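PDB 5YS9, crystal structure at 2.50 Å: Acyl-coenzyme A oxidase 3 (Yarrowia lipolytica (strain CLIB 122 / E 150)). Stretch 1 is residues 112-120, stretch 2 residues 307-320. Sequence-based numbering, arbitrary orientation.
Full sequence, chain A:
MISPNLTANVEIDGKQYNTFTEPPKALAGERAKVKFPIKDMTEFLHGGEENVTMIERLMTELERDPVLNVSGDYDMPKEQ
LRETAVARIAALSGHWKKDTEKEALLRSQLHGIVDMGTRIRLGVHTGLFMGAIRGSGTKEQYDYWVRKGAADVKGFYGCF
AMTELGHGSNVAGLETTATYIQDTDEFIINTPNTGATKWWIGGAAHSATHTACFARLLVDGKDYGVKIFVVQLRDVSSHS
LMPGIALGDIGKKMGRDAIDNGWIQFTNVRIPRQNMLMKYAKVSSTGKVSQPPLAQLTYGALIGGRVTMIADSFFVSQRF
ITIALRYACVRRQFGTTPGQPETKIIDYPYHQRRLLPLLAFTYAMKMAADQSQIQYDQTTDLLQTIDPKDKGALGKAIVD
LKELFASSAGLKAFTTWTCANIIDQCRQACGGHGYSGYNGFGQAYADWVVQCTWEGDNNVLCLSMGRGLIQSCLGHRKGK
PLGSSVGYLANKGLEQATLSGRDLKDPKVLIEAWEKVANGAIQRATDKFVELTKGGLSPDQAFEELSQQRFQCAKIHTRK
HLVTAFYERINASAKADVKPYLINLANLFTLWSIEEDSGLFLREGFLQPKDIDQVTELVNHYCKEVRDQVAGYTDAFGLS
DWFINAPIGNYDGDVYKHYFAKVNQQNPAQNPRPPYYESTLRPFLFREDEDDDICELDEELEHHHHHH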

# COMPACT_ATOMS: atom_id res chain seq x y z
N GLY A 112 -0.21 -18.99 -7.90
CA GLY A 112 0.19 -17.66 -7.47
C GLY A 112 -0.92 -16.84 -6.84
O GLY A 112 -0.67 -15.83 -6.23
N ILE A 113 -2.16 -17.27 -7.00
CA ILE A 113 -3.29 -16.68 -6.28
C ILE A 113 -3.16 -16.84 -4.76
O ILE A 113 -3.59 -15.98 -4.01
N VAL A 114 -2.57 -17.93 -4.30
CA VAL A 114 -2.35 -18.16 -2.87
C VAL A 114 -0.93 -18.43 -2.39
O VAL A 114 -0.65 -18.31 -1.21
N ASP A 115 -0.00 -18.72 -3.29
CA ASP A 115 1.41 -18.89 -2.89
C ASP A 115 2.32 -18.18 -3.90
O ASP A 115 2.71 -18.73 -4.90
N MET A 116 2.62 -16.93 -3.66
CA MET A 116 3.48 -16.21 -4.59
C MET A 116 4.97 -16.50 -4.36
O MET A 116 5.77 -16.12 -5.15
N GLY A 117 5.34 -17.18 -3.27
CA GLY A 117 6.71 -17.51 -3.00
C GLY A 117 7.15 -18.74 -3.76
O GLY A 117 8.14 -18.71 -4.47
N THR A 118 6.43 -19.83 -3.60
CA THR A 118 6.85 -21.10 -4.19
C THR A 118 6.97 -21.00 -5.71
O THR A 118 7.97 -21.38 -6.31
N ARG A 119 5.94 -20.46 -6.33
CA ARG A 119 5.93 -20.19 -7.77
C ARG A 119 7.24 -19.54 -8.26
O ARG A 119 7.76 -19.94 -9.28
N ILE A 120 7.77 -18.56 -7.53
CA ILE A 120 8.95 -17.84 -7.99
C ILE A 120 10.19 -18.62 -7.66
O ILE A 120 11.12 -18.64 -8.46
N VAL A 307 2.23 -9.99 -20.86
CA VAL A 307 0.84 -10.45 -20.91
C VAL A 307 0.55 -11.31 -19.68
O VAL A 307 -0.54 -11.21 -19.09
N THR A 308 1.53 -12.16 -19.32
CA THR A 308 1.47 -12.98 -18.10
C THR A 308 1.25 -12.15 -16.83
O THR A 308 0.44 -12.52 -15.98
N MET A 309 1.91 -11.01 -16.73
CA MET A 309 1.81 -10.16 -15.56
C MET A 309 0.50 -9.37 -15.49
O MET A 309 -0.03 -9.03 -14.37
N ILE A 310 -0.02 -9.09 -16.67
CA ILE A 310 -1.29 -8.41 -16.80
C ILE A 310 -2.36 -9.37 -16.33
O ILE A 310 -3.20 -8.96 -15.57
N ALA A 311 -2.31 -10.61 -16.82
CA ALA A 311 -3.14 -11.71 -16.31
C ALA A 311 -2.97 -11.99 -14.79
O ALA A 311 -3.96 -12.14 -14.11
N ASP A 312 -1.74 -12.05 -14.28
CA ASP A 312 -1.50 -12.19 -12.83
C ASP A 312 -2.25 -11.12 -12.05
O ASP A 312 -2.73 -11.39 -10.95
N SER A 313 -2.31 -9.89 -12.58
CA SER A 313 -2.99 -8.81 -11.89
C SER A 313 -4.48 -9.17 -11.74
O SER A 313 -5.14 -8.90 -10.69
N PHE A 314 -5.00 -9.81 -12.78
CA PHE A 314 -6.35 -10.31 -12.72
C PHE A 314 -6.51 -11.41 -11.68
O PHE A 314 -7.37 -11.34 -10.79
N PHE A 315 -5.69 -12.44 -11.85
CA PHE A 315 -5.72 -13.59 -11.01
C PHE A 315 -5.65 -13.30 -9.50
O PHE A 315 -6.31 -13.98 -8.74
N VAL A 316 -4.84 -12.32 -9.09
CA VAL A 316 -4.78 -11.91 -7.69
C VAL A 316 -5.96 -11.02 -7.32
O VAL A 316 -6.56 -11.22 -6.29
N SER A 317 -6.25 -10.01 -8.13
CA SER A 317 -7.28 -9.05 -7.79
C SER A 317 -8.66 -9.67 -7.50
O SER A 317 -9.33 -9.23 -6.56
N GLN A 318 -9.06 -10.64 -8.32
CA GLN A 318 -10.36 -11.29 -8.21
C GLN A 318 -10.61 -11.92 -6.82
O GLN A 318 -11.77 -12.02 -6.34
N ARG A 319 -9.54 -12.35 -6.18
CA ARG A 319 -9.62 -12.98 -4.88
C ARG A 319 -10.06 -11.93 -3.85
O ARG A 319 -11.02 -12.15 -3.11
N PHE A 320 -9.32 -10.86 -3.77
CA PHE A 320 -9.58 -9.80 -2.82
C PHE A 320 -10.85 -9.00 -3.04
O PHE A 320 -11.53 -8.64 -2.11

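The contact is pinned by two arginines, one from each stretch, while Ile113, in the segment before the Asp115 N-cap, brings the backbone closest to helix 307-320, its CA lying 5.2 Å from Val316 CA. Arg119 points toward the long helix and is extended throughout (chi1 to chi3 all t), so its guanidinium reaches Asp312. That residue, an m rotamer whose CA-to-CB bond runs sideways, turns its carboxylate inward to complete a salt bridge, with Arg119 NH1 3.1 Å from Asp312 OD2 and also donating to Asp312 OD1 at 3.1 Å. The methyl of Thr308 lies near the plane of the same guanidinium, Arg119 NH2 to Thr308 CG2 being 3.9 Å.

Arg319, likewise all t through chi3, reaches back from the helix. Its NH1 makes a weak hydrogen bond to Ile113 O (3.0 Å), and Val114 CG1 sits over one face of its guanidinium.

Between these polar sites, Ile113 (m, t) has the largest area covered by the other stretch. Its CG1 packs 4.0 Å from Phe315 CB and lies 3.5 Å from Phe315 O, a carbonyl that accepts a hydrogen bond from Gln318 NE2 within the same helix at 3.2 Å; Ile113 CD1 lies 3.9 Å from that same NE2. Met116 adds a looser apolar contact, its CE 4.4 Å from CG1 of Val316, a t rotamer.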

# COMPACT_ATOMS: atom_id res chain seq x y z
CB ILE A 113 -4.62 -17.29 -6.74
CG1 ILE A 113 -4.79 -17.07 -8.26
CG2 ILE A 113 -5.81 -16.65 -6.01
CD1 ILE A 113 -5.93 -17.86 -8.90
CB VAL A 114 -3.22 -19.30 -2.39
CG1 VAL A 114 -4.67 -18.83 -2.39
CG2 VAL A 114 -3.06 -20.55 -3.25
CB ASP A 115 1.71 -20.40 -2.74
CG ASP A 115 3.05 -20.66 -2.11
OD1 ASP A 115 3.77 -19.66 -1.95
OD2 ASP A 115 3.39 -21.84 -1.83
CB MET A 116 3.21 -14.73 -4.48
CG MET A 116 1.76 -14.35 -4.74
SD MET A 116 1.44 -12.57 -4.86
CE MET A 116 0.06 -12.51 -3.72
CB THR A 118 5.90 -22.22 -3.79
OG1 THR A 118 6.06 -22.51 -2.39
CG2 THR A 118 6.20 -23.50 -4.58
CB ARG A 119 4.74 -19.28 -8.07
CG ARG A 119 4.66 -18.83 -9.49
CD ARG A 119 3.64 -17.75 -9.73
NE ARG A 119 3.69 -17.51 -11.17
CZ ARG A 119 3.04 -16.58 -11.85
NH1 ARG A 119 2.21 -15.76 -11.23
NH2 ARG A 119 3.23 -16.46 -13.18
CB ILE A 120 9.10 -16.41 -7.39
CG1 ILE A 120 7.83 -15.61 -7.64
CG2 ILE A 120 10.26 -15.67 -8.04
CD1 ILE A 120 7.44 -15.58 -9.10
CB VAL A 307 0.51 -11.24 -22.21
CG1 VAL A 307 -0.89 -11.83 -22.15
CG2 VAL A 307 0.65 -10.36 -23.45
CB THR A 308 2.73 -13.88 -17.96
OG1 THR A 308 2.67 -14.91 -18.95
CG2 THR A 308 2.80 -14.60 -16.59
CB MET A 309 2.98 -9.20 -15.53
CG MET A 309 4.29 -9.93 -15.57
SD MET A 309 5.60 -8.88 -14.96
CE MET A 309 5.29 -9.02 -13.23
CB ILE A 310 -1.56 -7.94 -18.24
CG1 ILE A 310 -0.55 -6.87 -18.63
CG2 ILE A 310 -2.95 -7.33 -18.35
CD1 ILE A 310 -0.31 -6.82 -20.12
CB ALA A 311 -2.91 -12.97 -17.13
CB ASP A 312 0.01 -12.06 -12.46
CG ASP A 312 0.86 -13.26 -12.89
OD1 ASP A 312 0.27 -14.30 -13.23
OD2 ASP A 312 2.13 -13.17 -12.91
CB SER A 313 -2.79 -7.46 -12.58
OG SER A 313 -1.42 -7.07 -12.56
CB PHE A 314 -6.81 -10.84 -14.09
CG PHE A 314 -8.01 -11.73 -14.01
CD1 PHE A 314 -9.24 -11.19 -13.74
CD2 PHE A 314 -7.87 -13.11 -14.11
CE1 PHE A 314 -10.36 -11.99 -13.65
CE2 PHE A 314 -8.99 -13.94 -14.00
CZ PHE A 314 -10.24 -13.37 -13.77
CB PHE A 315 -4.61 -14.56 -11.41
CG PHE A 315 -4.94 -15.38 -12.63
CD1 PHE A 315 -6.07 -16.20 -12.66
CD2 PHE A 315 -4.13 -15.33 -13.77
CE1 PHE A 315 -6.36 -16.97 -13.77
CE2 PHE A 315 -4.42 -16.08 -14.90
CZ PHE A 315 -5.53 -16.91 -14.90
CB VAL A 316 -3.43 -11.24 -7.31
CG1 VAL A 316 -3.40 -10.76 -5.85
CG2 VAL A 316 -2.34 -12.25 -7.50
CB SER A 317 -7.43 -7.99 -8.88
OG SER A 317 -6.31 -7.15 -8.89
CB GLN A 318 -10.51 -12.37 -9.30
CG GLN A 318 -9.46 -13.47 -9.22
CD GLN A 318 -9.67 -14.63 -10.19
OE1 GLN A 318 -10.67 -14.72 -10.86
NE2 GLN A 318 -8.72 -15.52 -10.23
CB ARG A 319 -8.25 -13.55 -4.52
CG ARG A 319 -8.19 -14.45 -3.29
CD ARG A 319 -6.73 -14.72 -2.89
NE ARG A 319 -6.60 -14.92 -1.45
CZ ARG A 319 -5.45 -14.95 -0.77
NH1 ARG A 319 -4.29 -14.77 -1.38
NH2 ARG A 319 -5.50 -15.15 0.54
CB PHE A 320 -8.32 -9.00 -2.57
CG PHE A 320 -7.23 -9.86 -2.02
CD1 PHE A 320 -7.25 -10.22 -0.69
CD2 PHE A 320 -6.29 -10.41 -2.84
CE1 PHE A 320 -6.29 -11.05 -0.18
CE2 PHE A 320 -5.33 -11.25 -2.34
CZ PHE A 320 -5.34 -11.57 -1.01